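Local coordinates for phage related exonuclease (Haemophilus somnus 129PT, PDB 3K93), which probably degrades DNA as a phage-type recombination exonuclease with the PD-(D/E)XK nuclease core, and binds a sodium ion at what is probably its active site, at residues Glu69-Leu74 against Ile110-Ser115; Arg79-Lys84 against Pro104-Ile109; Asp126-Lys131 against Ile155-Phe160; Cys114-Gly119 against Phe160-Asn165. One frame throughout, in Å; residues are numbered along the deposited sequence.

Contact 1 of 4, residues Glu69-Leu74 against Ile110-Ser115; sequences EQAIKL and IDTKCS. With NA (sodium ion), chain B.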
loop_
_atom_site.group_PDB
_atom_site.type_symbol
_atom_site.label_atom_id
_atom_site.label_comp_id
_atom_site.label_asym_id
_atom_site.label_seq_id
_atom_site.Cartn_x
_atom_site.Cartn_y
_atom_site.Cartn_z
ATOM N N GLU A 69 -23.475 1.472 -22.600
ATOM C CA GLU A 69 -24.341 2.054 -23.632
ATOM C C GLU A 69 -24.524 3.559 -23.420
ATOM O O GLU A 69 -24.295 4.332 -24.340
ATOM C CB GLU A 69 -25.698 1.308 -23.794
ATOM C CG GLU A 69 -25.970 0.117 -22.832
ATOM N N GLN A 70 -24.918 3.962 -22.215
ATOM C CA GLN A 70 -24.999 5.375 -21.841
ATOM C C GLN A 70 -23.710 6.144 -22.092
ATOM O O GLN A 70 -23.759 7.285 -22.534
ATOM C CB GLN A 70 -25.303 5.528 -20.369
ATOM C CG GLN A 70 -26.668 5.070 -19.954
ATOM C CD GLN A 70 -26.975 5.460 -18.534
ATOM O OE1 GLN A 70 -26.708 6.606 -18.116
ATOM N NE2 GLN A 70 -27.563 4.518 -17.767
ATOM N N ALA A 71 -22.554 5.533 -21.801
ATOM C CA ALA A 71 -21.282 6.211 -22.037
ATOM C C ALA A 71 -21.117 6.511 -23.530
ATOM O O ALA A 71 -20.740 7.624 -23.902
ATOM C CB ALA A 71 -20.083 5.374 -21.526
ATOM N N ILE A 72 -21.398 5.513 -24.370
ATOM C CA ILE A 72 -21.227 5.653 -25.806
ATOM C C ILE A 72 -22.177 6.705 -26.369
ATOM O O ILE A 72 -21.787 7.476 -27.234
ATOM C CB ILE A 72 -21.356 4.310 -26.524
ATOM C CG1 ILE A 72 -20.112 3.470 -26.213
ATOM C CG2 ILE A 72 -21.508 4.509 -28.052
ATOM C CD1 ILE A 72 -20.208 2.047 -26.690
ATOM N N LYS A 73 -23.396 6.772 -25.836
ATOM C CA LYS A 73 -24.337 7.822 -26.225
ATOM C C LYS A 73 -23.800 9.192 -25.852
ATOM O O LYS A 73 -23.880 10.097 -26.646
ATOM C CB LYS A 73 -25.755 7.603 -25.645
ATOM C CG LYS A 73 -26.654 6.633 -26.502
ATOM N N LEU A 74 -23.224 9.353 -24.675
ATOM C CA LEU A 74 -22.663 10.665 -24.297
ATOM C C LEU A 74 -21.455 11.039 -25.200
ATOM O O LEU A 74 -21.279 12.205 -25.607
ATOM C CB LEU A 74 -22.263 10.677 -22.822
ATOM C CG LEU A 74 -21.688 11.985 -22.239
ATOM C CD1 LEU A 74 -22.605 13.203 -22.481
ATOM C CD2 LEU A 74 -21.388 11.847 -20.742
ATOM N N ILE A 110 -12.401 5.977 -29.915
ATOM C CA ILE A 110 -12.853 6.540 -28.662
ATOM C C ILE A 110 -12.972 5.438 -27.667
ATOM O O ILE A 110 -13.405 4.351 -28.020
ATOM C CB ILE A 110 -14.191 7.261 -28.789
ATOM C CG1 ILE A 110 -14.066 8.433 -29.753
ATOM C CG2 ILE A 110 -14.623 7.812 -27.417
ATOM C CD1 ILE A 110 -15.432 8.913 -30.334
ATOM N N ASP A 111 -12.565 5.719 -26.439
ATOM C CA ASP A 111 -12.701 4.813 -25.326
ATOM C C ASP A 111 -13.387 5.534 -24.137
ATOM O O ASP A 111 -12.987 6.640 -23.748
ATOM C CB ASP A 111 -11.325 4.294 -24.885
ATOM C CG ASP A 111 -11.426 2.990 -24.097
ATOM O OD1 ASP A 111 -11.742 3.053 -22.884
ATOM O OD2 ASP A 111 -11.252 1.884 -24.683
ATOM N N THR A 112 -14.413 4.903 -23.576
ATOM C CA THR A 112 -15.130 5.444 -22.454
ATOM C C THR A 112 -14.609 4.815 -21.143
ATOM O O THR A 112 -14.457 3.592 -21.050
ATOM C CB THR A 112 -16.631 5.149 -22.575
ATOM O OG1 THR A 112 -16.833 3.733 -22.659
ATOM C CG2 THR A 112 -17.249 5.843 -23.786
ATOM N N LYS A 113 -14.336 5.644 -20.144
ATOM C CA LYS A 113 -13.934 5.192 -18.828
ATOM C C LYS A 113 -14.958 5.749 -17.827
ATOM O O LYS A 113 -15.015 6.957 -17.604
ATOM C CB LYS A 113 -12.536 5.725 -18.495
ATOM C CG LYS A 113 -11.478 5.437 -19.604
ATOM C CD LYS A 113 -11.139 3.970 -19.684
ATOM C CE LYS A 113 -9.988 3.756 -20.656
ATOM N NZ LYS A 113 -9.754 2.329 -20.925
ATOM N N CYS A 114 -15.749 4.846 -17.234
ATOM C CA CYS A 114 -16.836 5.220 -16.323
ATOM C C CYS A 114 -16.312 5.303 -14.915
ATOM O O CYS A 114 -16.198 4.303 -14.252
ATOM C CB CYS A 114 -17.967 4.173 -16.389
ATOM S SG CYS A 114 -18.867 4.274 -17.942
ATOM N N SER A 115 -16.001 6.506 -14.457
ATOM C CA SER A 115 -15.475 6.704 -13.108
ATOM C C SER A 115 -16.434 6.205 -12.011
ATOM O O SER A 115 -17.667 6.297 -12.150
ATOM C CB SER A 115 -15.182 8.178 -12.881
ATOM O OG SER A 115 -14.405 8.710 -13.948
HETATM NA NA NA B . -13.615 1.553 -22.013
HETATM O O HOH W 1 -11.701 -0.084 -22.776
HETATM O O HOH W 2 -15.952 0.308 -22.063
HETATM O O HOH W 3 -12.950 0.854 -19.901
#
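The methyl group of Ala71 faces the side chain of Thr112 almost head-on, with Ala71 CB 3.6 Å from Thr112 CB. Thr112 has OG1 set between its backbone N and carbonyl carbon (chi1 58°), and this leaves CG2 beside the backbone N, against the helix, 3.7 Å from Ala71 CB. The sulfur of Cys114, two residues further along the strand, comes at the same methyl, Cys114 SG lying 3.9 Å from Ala71 CB. Ile72 only brushes Thr112 CG2. A residue as small as alanine suits this place, because the backbones approach to 6.2 Å between Ala71 CA and Thr112 CA.

While the Thr112 side chain meets the helix, its carbonyl oxygen serves the metal: sodium is bound by Thr112 O at 2.4 Å and by Asp111 OD1 at 2.6 Å, with three waters and Asp100 completing the site. One of these waters also donates to Asp111 OD2. Lys113 bends at chi2 so that its NZ forms a salt bridge with Asp111 OD1; the same NZ bonds to Gln140. The Asp-Thr-Lys run together with Asp100 is consistent with a PD-(D/E)XK nuclease motif.

The helical segment 69-74 runs at 127° to strand segment 110-114, their axes 8.7 Å apart at closest approach; helix 68-79 also touches strand 152-158 through Leu74. Asp111 points off the other side of the strand, against helix 137-148.

Contact 2 of 4, residues Arg79-Lys84 against Pro104-Ile109; sequences RGLALK and PSRKLI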
loop_
_atom_site.group_PDB
_atom_site.type_symbol
_atom_site.label_atom_id
_atom_site.label_comp_id
_atom_site.label_asym_id
_atom_site.label_seq_id
_atom_site.Cartn_x
_atom_site.Cartn_y
_atom_site.Cartn_z
ATOM N N ARG A 79 -20.015 14.911 -29.522
ATOM C CA ARG A 79 -19.414 15.136 -30.842
ATOM C C ARG A 79 -20.400 15.312 -32.012
ATOM O O ARG A 79 -19.974 15.481 -33.143
ATOM C CB ARG A 79 -18.480 13.958 -31.174
ATOM C CG ARG A 79 -17.342 13.814 -30.209
ATOM C CD ARG A 79 -16.599 12.556 -30.427
ATOM N NE ARG A 79 -15.449 12.496 -29.544
ATOM C CZ ARG A 79 -15.468 12.103 -28.275
ATOM N NH1 ARG A 79 -16.599 11.691 -27.690
ATOM N NH2 ARG A 79 -14.325 12.085 -27.588
ATOM N N GLY A 80 -21.701 15.243 -31.750
ATOM C CA GLY A 80 -22.686 15.317 -32.819
ATOM C C GLY A 80 -22.622 14.138 -33.773
ATOM O O GLY A 80 -22.971 14.281 -34.930
ATOM N N LEU A 81 -22.184 12.979 -33.280
ATOM C CA LEU A 81 -22.029 11.775 -34.098
ATOM C C LEU A 81 -22.915 10.665 -33.549
ATOM O O LEU A 81 -23.058 10.548 -32.346
ATOM C CB LEU A 81 -20.575 11.278 -34.028
ATOM C CG LEU A 81 -19.519 12.217 -34.610
ATOM C CD1 LEU A 81 -18.153 11.834 -34.101
ATOM C CD2 LEU A 81 -19.595 12.191 -36.156
ATOM N N ALA A 82 -23.472 9.842 -34.431
ATOM C CA ALA A 82 -24.226 8.654 -34.040
ATOM C C ALA A 82 -23.211 7.550 -33.903
ATOM O O ALA A 82 -22.717 7.069 -34.890
ATOM C CB ALA A 82 -25.229 8.291 -35.119
ATOM N N LEU A 83 -22.887 7.163 -32.678
ATOM C CA LEU A 83 -21.847 6.150 -32.416
ATOM C C LEU A 83 -22.452 4.840 -31.913
ATOM O O LEU A 83 -23.463 4.856 -31.220
ATOM C CB LEU A 83 -20.858 6.698 -31.385
ATOM C CG LEU A 83 -20.133 7.989 -31.780
ATOM C CD1 LEU A 83 -19.148 8.431 -30.684
ATOM C CD2 LEU A 83 -19.440 7.835 -33.127
ATOM N N LYS A 84 -21.826 3.714 -32.255
ATOM C CA LYS A 84 -22.231 2.391 -31.740
ATOM C C LYS A 84 -21.020 1.685 -31.085
ATOM O O LYS A 84 -19.876 1.934 -31.447
ATOM C CB LYS A 84 -22.805 1.508 -32.870
ATOM C CG LYS A 84 -24.141 1.986 -33.482
ATOM N N PRO A 104 -14.133 5.375 -38.461
ATOM C CA PRO A 104 -13.222 5.332 -39.605
ATOM C C PRO A 104 -13.175 6.664 -40.389
ATOM O O PRO A 104 -12.110 7.076 -40.854
ATOM C CB PRO A 104 -13.811 4.209 -40.480
ATOM C CG PRO A 104 -15.225 4.109 -40.065
ATOM C CD PRO A 104 -15.257 4.432 -38.629
ATOM N N SER A 105 -14.333 7.312 -40.491
ATOM C CA SER A 105 -14.486 8.665 -41.048
ATOM C C SER A 105 -13.432 9.667 -40.491
ATOM O O SER A 105 -12.988 10.548 -41.206
ATOM C CB SER A 105 -15.919 9.130 -40.738
ATOM O OG SER A 105 -16.380 8.439 -39.547
ATOM N N ARG A 106 -13.025 9.521 -39.224
ATOM C CA ARG A 106 -11.996 10.405 -38.645
ATOM C C ARG A 106 -10.683 9.723 -38.230
ATOM O O ARG A 106 -9.854 10.358 -37.563
ATOM C CB ARG A 106 -12.586 11.140 -37.441
ATOM C CG ARG A 106 -13.712 12.080 -37.819
ATOM C CD ARG A 106 -14.189 12.829 -36.610
ATOM N NE ARG A 106 -15.365 13.615 -36.933
ATOM C CZ ARG A 106 -16.145 14.224 -36.041
ATOM N NH1 ARG A 106 -15.896 14.157 -34.720
ATOM N NH2 ARG A 106 -17.199 14.894 -36.474
ATOM N N LYS A 107 -10.489 8.455 -38.634
ATOM C CA LYS A 107 -9.313 7.656 -38.234
ATOM C C LYS A 107 -9.118 7.768 -36.706
ATOM O O LYS A 107 -8.030 8.103 -36.206
ATOM C CB LYS A 107 -8.071 8.120 -39.011
ATOM C CG LYS A 107 -8.239 8.000 -40.550
ATOM C CD LYS A 107 -7.358 6.937 -41.159
ATOM C CE LYS A 107 -6.058 7.528 -41.734
ATOM N NZ LYS A 107 -4.913 6.566 -41.608
ATOM N N LEU A 108 -10.212 7.504 -35.991
ATOM C CA LEU A 108 -10.329 7.836 -34.572
ATOM C C LEU A 108 -10.850 6.658 -33.783
ATOM O O LEU A 108 -11.847 6.048 -34.201
ATOM C CB LEU A 108 -11.300 9.011 -34.380
ATOM C CG LEU A 108 -11.761 9.411 -32.969
ATOM C CD1 LEU A 108 -10.590 9.908 -32.163
ATOM C CD2 LEU A 108 -12.863 10.500 -33.091
ATOM N N ILE A 109 -10.198 6.379 -32.637
ATOM C CA ILE A 109 -10.730 5.487 -31.614
ATOM C C ILE A 109 -11.239 6.330 -30.446
ATOM O O ILE A 109 -10.584 7.270 -30.022
ATOM C CB ILE A 109 -9.637 4.537 -31.074
ATOM C CG1 ILE A 109 -9.122 3.621 -32.174
ATOM C CG2 ILE A 109 -10.146 3.701 -29.884
ATOM C CD1 ILE A 109 -10.144 2.537 -32.587
HETATM O O HOH W 4 -17.570 16.432 -33.353
#
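Leu81 lays its isopropyl group over one face of the Arg106 guanidinium. Leu81 CD1 rides 3.2 Å above that plane, displaced toward the rim, and comes to 3.3 Å from Arg106 NH1, while Leu81 CD2 sits 3.6 Å from Arg106 NH2. The two side chains arrive from opposite directions, and Arg106 spans the gap because its chain is extended from CG to NE. A flat guanidinium suits the task, since its face can accept an apolar cover while its N-H groups stay available.

Arg79 O lies near that plane, and a water joins the two: it donates to Arg79 O at 2.6 Å and accepts from Arg106 NH1 at 3.1 Å. Arg79 sends its own guanidinium inward, to Asp156 in a salt bridge and to Gln154 and Ser75 O.

Further out, Gly80 takes positive phi in a Schellman motif that ends helix 68-79 and turns the chain toward Leu81. On the other segment, Lys107 and Leu108 form a G1 beta bulge opposite Val103, between strands 101-103 and 108-114.

Through the water, the C-terminal helix carbonyl Arg79 O would probably favour the charge of Arg106, while the like charge of Arg79 is turned to Asp156.

Contact 3 of 4, residues Asp126-Lys131 against Ile155-Phe160; sequences DEAQEK and IDFVLF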
loop_
_atom_site.group_PDB
_atom_site.type_symbol
_atom_site.label_atom_id
_atom_site.label_comp_id
_atom_site.label_asym_id
_atom_site.label_seq_id
_atom_site.Cartn_x
_atom_site.Cartn_y
_atom_site.Cartn_z
ATOM N N ASP A 126 -5.329 18.457 -16.078
ATOM C CA ASP A 126 -4.051 17.854 -15.627
ATOM C C ASP A 126 -4.310 16.499 -14.956
ATOM O O ASP A 126 -3.620 15.524 -15.238
ATOM C CB ASP A 126 -3.167 18.799 -14.771
ATOM C CG ASP A 126 -3.820 19.251 -13.446
ATOM O OD1 ASP A 126 -5.055 19.158 -13.286
ATOM O OD2 ASP A 126 -3.081 19.751 -12.557
ATOM N N GLU A 127 -5.360 16.437 -14.171
ATOM C CA GLU A 127 -5.765 15.234 -13.485
ATOM C C GLU A 127 -6.100 14.098 -14.441
ATOM O O GLU A 127 -5.709 12.950 -14.202
ATOM C CB GLU A 127 -6.976 15.535 -12.586
ATOM C CG GLU A 127 -7.347 14.404 -11.619
ATOM C CD GLU A 127 -8.648 14.682 -10.854
ATOM O OE1 GLU A 127 -9.399 15.685 -11.188
ATOM O OE2 GLU A 127 -8.925 13.872 -9.943
ATOM N N ALA A 128 -6.821 14.416 -15.513
ATOM C CA ALA A 128 -7.197 13.441 -16.540
ATOM C C ALA A 128 -5.982 12.923 -17.275
ATOM O O ALA A 128 -5.851 11.722 -17.484
ATOM C CB ALA A 128 -8.203 14.043 -17.504
ATOM N N GLN A 129 -5.094 13.824 -17.677
ATOM C CA GLN A 129 -3.843 13.450 -18.336
ATOM C C GLN A 129 -3.007 12.504 -17.494
ATOM O O GLN A 129 -2.496 11.509 -17.995
ATOM C CB GLN A 129 -3.022 14.701 -18.668
ATOM C CG GLN A 129 -3.485 15.340 -19.960
ATOM C CD GLN A 129 -3.194 16.839 -20.050
ATOM O OE1 GLN A 129 -2.636 17.438 -19.136
ATOM N NE2 GLN A 129 -3.589 17.449 -21.156
ATOM N N GLU A 130 -2.849 12.826 -16.214
ATOM C CA GLU A 130 -2.101 11.976 -15.313
ATOM C C GLU A 130 -2.802 10.663 -15.123
ATOM O O GLU A 130 -2.138 9.631 -15.019
ATOM C CB GLU A 130 -1.956 12.600 -13.931
ATOM C CG GLU A 130 -0.834 13.542 -13.815
ATOM C CD GLU A 130 -0.955 14.475 -12.590
ATOM O OE1 GLU A 130 -1.448 14.025 -11.509
ATOM O OE2 GLU A 130 -0.557 15.657 -12.729
ATOM N N LYS A 131 -4.127 10.680 -14.986
ATOM C CA LYS A 131 -4.827 9.416 -14.752
ATOM C C LYS A 131 -4.621 8.466 -15.957
ATOM O O LYS A 131 -4.373 7.274 -15.779
ATOM C CB LYS A 131 -6.315 9.604 -14.445
ATOM C CG LYS A 131 -6.967 8.317 -13.949
ATOM C CD LYS A 131 -8.423 8.488 -13.442
ATOM C CE LYS A 131 -8.930 7.150 -12.783
ATOM N NZ LYS A 131 -10.414 7.152 -12.508
ATOM N N ILE A 155 -9.858 9.539 -25.025
ATOM C CA ILE A 155 -10.318 8.816 -23.845
ATOM C C ILE A 155 -11.337 9.722 -23.196
ATOM O O ILE A 155 -11.003 10.820 -22.758
ATOM C CB ILE A 155 -9.170 8.553 -22.858
ATOM C CG1 ILE A 155 -8.048 7.762 -23.515
ATOM C CG2 ILE A 155 -9.663 7.830 -21.623
ATOM C CD1 ILE A 155 -6.697 7.910 -22.801
ATOM N N ASP A 156 -12.586 9.283 -23.183
ATOM C CA ASP A 156 -13.686 10.004 -22.524
ATOM C C ASP A 156 -13.878 9.454 -21.098
ATOM O O ASP A 156 -14.473 8.386 -20.906
ATOM C CB ASP A 156 -14.984 9.779 -23.308
ATOM C CG ASP A 156 -15.099 10.649 -24.572
ATOM O OD1 ASP A 156 -14.233 11.522 -24.856
ATOM O OD2 ASP A 156 -16.113 10.466 -25.267
ATOM N N PHE A 157 -13.347 10.163 -20.107
ATOM C CA PHE A 157 -13.627 9.894 -18.705
ATOM C C PHE A 157 -15.014 10.480 -18.442
ATOM O O PHE A 157 -15.215 11.672 -18.648
ATOM C CB PHE A 157 -12.616 10.592 -17.812
ATOM C CG PHE A 157 -11.252 10.019 -17.902
ATOM C CD1 PHE A 157 -10.932 8.870 -17.210
ATOM C CD2 PHE A 157 -10.279 10.623 -18.658
ATOM C CE1 PHE A 157 -9.668 8.334 -17.290
ATOM C CE2 PHE A 157 -9.007 10.086 -18.730
ATOM C CZ PHE A 157 -8.708 8.947 -18.065
ATOM N N VAL A 158 -15.939 9.622 -17.980
ATOM C CA VAL A 158 -17.332 9.986 -17.776
ATOM C C VAL A 158 -17.826 9.549 -16.397
ATOM O O VAL A 158 -17.601 8.396 -15.968
ATOM C CB VAL A 158 -18.220 9.401 -18.882
ATOM C CG1 VAL A 158 -17.928 10.095 -20.204
ATOM C CG2 VAL A 158 -18.013 7.909 -19.010
ATOM N N LEU A 159 -18.468 10.475 -15.684
ATOM C CA LEU A 159 -19.036 10.224 -14.353
ATOM C C LEU A 159 -20.544 10.219 -14.441
ATOM O O LEU A 159 -21.170 11.265 -14.722
ATOM C CB LEU A 159 -18.602 11.310 -13.342
ATOM C CG LEU A 159 -19.151 11.102 -11.931
ATOM C CD1 LEU A 159 -18.683 9.753 -11.328
ATOM C CD2 LEU A 159 -18.822 12.304 -10.975
ATOM N N PHE A 160 -21.128 9.044 -14.214
ATOM C CA PHE A 160 -22.549 8.909 -14.056
ATOM C C PHE A 160 -22.793 8.498 -12.614
ATOM O O PHE A 160 -21.890 7.969 -11.960
ATOM C CB PHE A 160 -23.087 7.768 -14.954
ATOM C CG PHE A 160 -22.915 8.004 -16.436
ATOM C CD1 PHE A 160 -23.700 8.933 -17.097
ATOM C CD2 PHE A 160 -22.000 7.273 -17.170
ATOM C CE1 PHE A 160 -23.559 9.159 -18.448
ATOM C CE2 PHE A 160 -21.867 7.495 -18.567
ATOM C CZ PHE A 160 -22.652 8.443 -19.190
#
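Phe157 reaches from its strand toward Ala128 and Lys131, and its ring can be followed atom by atom. CB leaves the strand toward helix 125-135, and CG turns beside the backbone N (chi1 -69°). From there the two branches of the ring part company. On the CD2-CE2 branch, Phe157 CD2 comes 4.2 Å from the methyl Ala128 CB, and Phe157 CE2 is 3.8 Å from the carbonyl oxygen Ala128 O. At the tip, Phe157 CZ is still 4.0 Å from Ala128 O. On the CD1-CE1 branch, Phe157 CE1 meets the aliphatic part of Lys131, 4.0 Å from Lys131 CD. Ile155, two residues earlier on the same side of the strand, lays its CG2 over one face of the ring near its rim, 3.7 Å above the plane.

Alanine suits the helix position, being small enough to let an aromatic side chain fill the space between helix and strand. Lysine suits the next turn because its chain, extended beyond CG, gives its CD methylene to the ring and carries NZ past it to a hydrogen bond with Ser120 O.

Helix 125-135 follows strand 108-114 in the chain, within the crossover leading to its parallel neighbour 152-158. Glu127 makes a salt bridge to Lys46 of the second subunit. Ala128 also packs on strand 189-195, which flanks strand 152-158 across from 108-114.

Contact 4 of 4, residues Cys114-Gly119 against Phe160-Asn165; sequences CSWDIG and FPTPLN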
loop_
_atom_site.group_PDB
_atom_site.type_symbol
_atom_site.label_atom_id
_atom_site.label_comp_id
_atom_site.label_asym_id
_atom_site.label_seq_id
_atom_site.Cartn_x
_atom_site.Cartn_y
_atom_site.Cartn_z
ATOM N N CYS A 114 -15.749 4.846 -17.234
ATOM C CA CYS A 114 -16.836 5.220 -16.323
ATOM C C CYS A 114 -16.312 5.303 -14.915
ATOM O O CYS A 114 -16.198 4.303 -14.252
ATOM C CB CYS A 114 -17.967 4.173 -16.389
ATOM S SG CYS A 114 -18.867 4.274 -17.942
ATOM N N SER A 115 -16.001 6.506 -14.457
ATOM C CA SER A 115 -15.475 6.704 -13.108
ATOM C C SER A 115 -16.434 6.205 -12.011
ATOM O O SER A 115 -17.667 6.297 -12.150
ATOM C CB SER A 115 -15.182 8.178 -12.881
ATOM O OG SER A 115 -14.405 8.710 -13.948
ATOM N N TRP A 116 -15.867 5.684 -10.935
ATOM C CA TRP A 116 -16.674 5.255 -9.803
ATOM C C TRP A 116 -17.386 6.408 -9.069
ATOM O O TRP A 116 -18.616 6.373 -8.855
ATOM C CB TRP A 116 -15.816 4.462 -8.809
ATOM C CG TRP A 116 -16.568 3.998 -7.629
ATOM C CD1 TRP A 116 -16.449 4.468 -6.351
ATOM C CD2 TRP A 116 -17.598 2.991 -7.596
ATOM N NE1 TRP A 116 -17.333 3.815 -5.529
ATOM C CE2 TRP A 116 -18.050 2.904 -6.261
ATOM C CE3 TRP A 116 -18.167 2.147 -8.561
ATOM C CZ2 TRP A 116 -19.051 1.993 -5.853
ATOM C CZ3 TRP A 116 -19.174 1.227 -8.166
ATOM C CH2 TRP A 116 -19.611 1.173 -6.827
ATOM N N ASP A 117 -16.619 7.419 -8.681
ATOM C CA ASP A 117 -17.156 8.509 -7.898
ATOM C C ASP A 117 -16.439 9.824 -8.182
ATOM O O ASP A 117 -15.490 9.865 -8.967
ATOM C CB ASP A 117 -17.230 8.126 -6.373
ATOM C CG ASP A 117 -15.909 8.090 -5.673
ATOM O OD1 ASP A 117 -14.854 8.456 -6.268
ATOM O OD2 ASP A 117 -15.949 7.731 -4.456
ATOM N N ILE A 118 -16.945 10.893 -7.581
ATOM C CA ILE A 118 -16.415 12.245 -7.778
ATOM C C ILE A 118 -14.922 12.269 -7.442
ATOM O O ILE A 118 -14.135 12.868 -8.146
ATOM C CB ILE A 118 -17.211 13.295 -6.932
ATOM C CG1 ILE A 118 -18.647 13.432 -7.484
ATOM C CG2 ILE A 118 -16.469 14.665 -6.864
ATOM C CD1 ILE A 118 -19.671 14.033 -6.497
ATOM N N GLY A 119 -14.547 11.580 -6.381
ATOM C CA GLY A 119 -13.154 11.512 -5.990
ATOM C C GLY A 119 -12.207 10.925 -7.016
ATOM O O GLY A 119 -11.092 11.444 -7.192
ATOM N N PHE A 160 -21.128 9.044 -14.214
ATOM C CA PHE A 160 -22.549 8.909 -14.056
ATOM C C PHE A 160 -22.793 8.498 -12.614
ATOM O O PHE A 160 -21.890 7.969 -11.960
ATOM C CB PHE A 160 -23.087 7.768 -14.954
ATOM C CG PHE A 160 -22.915 8.004 -16.436
ATOM C CD1 PHE A 160 -23.700 8.933 -17.097
ATOM C CD2 PHE A 160 -22.000 7.273 -17.170
ATOM C CE1 PHE A 160 -23.559 9.159 -18.448
ATOM C CE2 PHE A 160 -21.867 7.495 -18.567
ATOM C CZ PHE A 160 -22.652 8.443 -19.190
ATOM N N PRO A 161 -24.020 8.650 -12.144
ATOM C CA PRO A 161 -24.366 8.070 -10.843
ATOM C C PRO A 161 -24.153 6.579 -10.822
ATOM O O PRO A 161 -24.355 5.919 -11.846
ATOM C CB PRO A 161 -25.864 8.363 -10.696
ATOM C CG PRO A 161 -26.202 9.300 -11.728
ATOM C CD PRO A 161 -25.174 9.279 -12.794
ATOM N N THR A 162 -23.755 6.038 -9.669
ATOM C CA THR A 162 -23.530 4.619 -9.539
ATOM C C THR A 162 -24.882 3.916 -9.478
ATOM O O THR A 162 -25.721 4.306 -8.703
ATOM C CB THR A 162 -22.668 4.322 -8.281
ATOM O OG1 THR A 162 -21.383 4.933 -8.451
ATOM C CG2 THR A 162 -22.462 2.817 -8.060
ATOM N N PRO A 163 -25.104 2.890 -10.318
ATOM C CA PRO A 163 -26.366 2.124 -10.267
ATOM C C PRO A 163 -26.576 1.521 -8.885
ATOM O O PRO A 163 -25.623 1.022 -8.290
ATOM C CB PRO A 163 -26.150 0.997 -11.284
ATOM C CG PRO A 163 -24.989 1.383 -12.110
ATOM C CD PRO A 163 -24.214 2.434 -11.398
ATOM N N LEU A 164 -27.800 1.576 -8.386
ATOM C CA LEU A 164 -28.124 1.118 -7.030
ATOM C C LEU A 164 -27.624 -0.270 -6.698
ATOM O O LEU A 164 -27.128 -0.501 -5.614
ATOM C CB LEU A 164 -29.621 1.169 -6.784
ATOM C CG LEU A 164 -30.155 2.513 -6.298
ATOM C CD1 LEU A 164 -31.702 2.592 -6.435
ATOM C CD2 LEU A 164 -29.706 2.776 -4.835
ATOM N N ASN A 165 -27.701 -1.180 -7.656
ATOM C CA ASN A 165 -27.328 -2.544 -7.401
ATOM C C ASN A 165 -25.816 -2.709 -7.098
ATOM O O ASN A 165 -25.394 -3.767 -6.690
ATOM C CB ASN A 165 -27.782 -3.449 -8.572
ATOM C CG ASN A 165 -26.823 -3.411 -9.746
ATOM O OD1 ASN A 165 -25.960 -4.272 -9.858
ATOM N ND2 ASN A 165 -26.938 -2.398 -10.605
HETATM O O HOH W 5 -19.174 6.843 -14.441
#
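Thr162 OG1 and Trp116 O lie only 3.1 Å apart, yet the angle is too poor for a bond between them; each is satisfied by Lys63 instead. Ser115 O and Phe160 O bond to the same NZ, so four oxygens from the two loops share its three N-H groups, at least one of which must be divided between acceptors. A water adds a second bridge, donating to Ser115 O at 2.8 Å and accepting from Phe160 N at 3.0 Å.

Apolar groups close in beside these polar ones. The CB of Trp116 leads away from the other loop, but with CG anti to the backbone N (chi1 180°) the indole swings back beside Thr162, whose CG2 meets Trp116 CH2 at 3.5 Å. Thr162 OG1 sits 4.1 Å above one face of the indole, near its rim, and Tyr60 stacks on Trp116 edge-to-face. Threonine thus serves two needs, with its methyl for the ring and its hydroxyl for the polar side. Cys114 SG approaches the edge of the Phe160 ring, 4.4 Å from Phe160 CD2.

The loops are thus joined through a lysine and a water rather than by direct bonds, and the gathered oxygens would probably favour the protonated lysine.

In the fold
Strands 108-114 and 152-158 tie the set together. Contacts 1 and 3, with centres 11 Å apart, meet along them through probable hydrogen bonds, Asp111 O to Asp156 N at 2.7 Å and Lys113 O to Val158 N at 2.8 Å. Contact 2 is nested within the loop closed by contact 1 and reaches contact 3 by the salt bridge between Arg79 NH1 and Asp156 OD2, 2.8 Å. Contact 4 continues from the ends of both strands, sharing Cys114 and Ser115 with contact 1 and Phe160 with contact 3. Contacts 2 and 4 stay about 11 Å apart at their nearest atoms. Sodium belongs to contact 1, about 7 Å from the Cys114 side chain and 12 Å from that of Arg79.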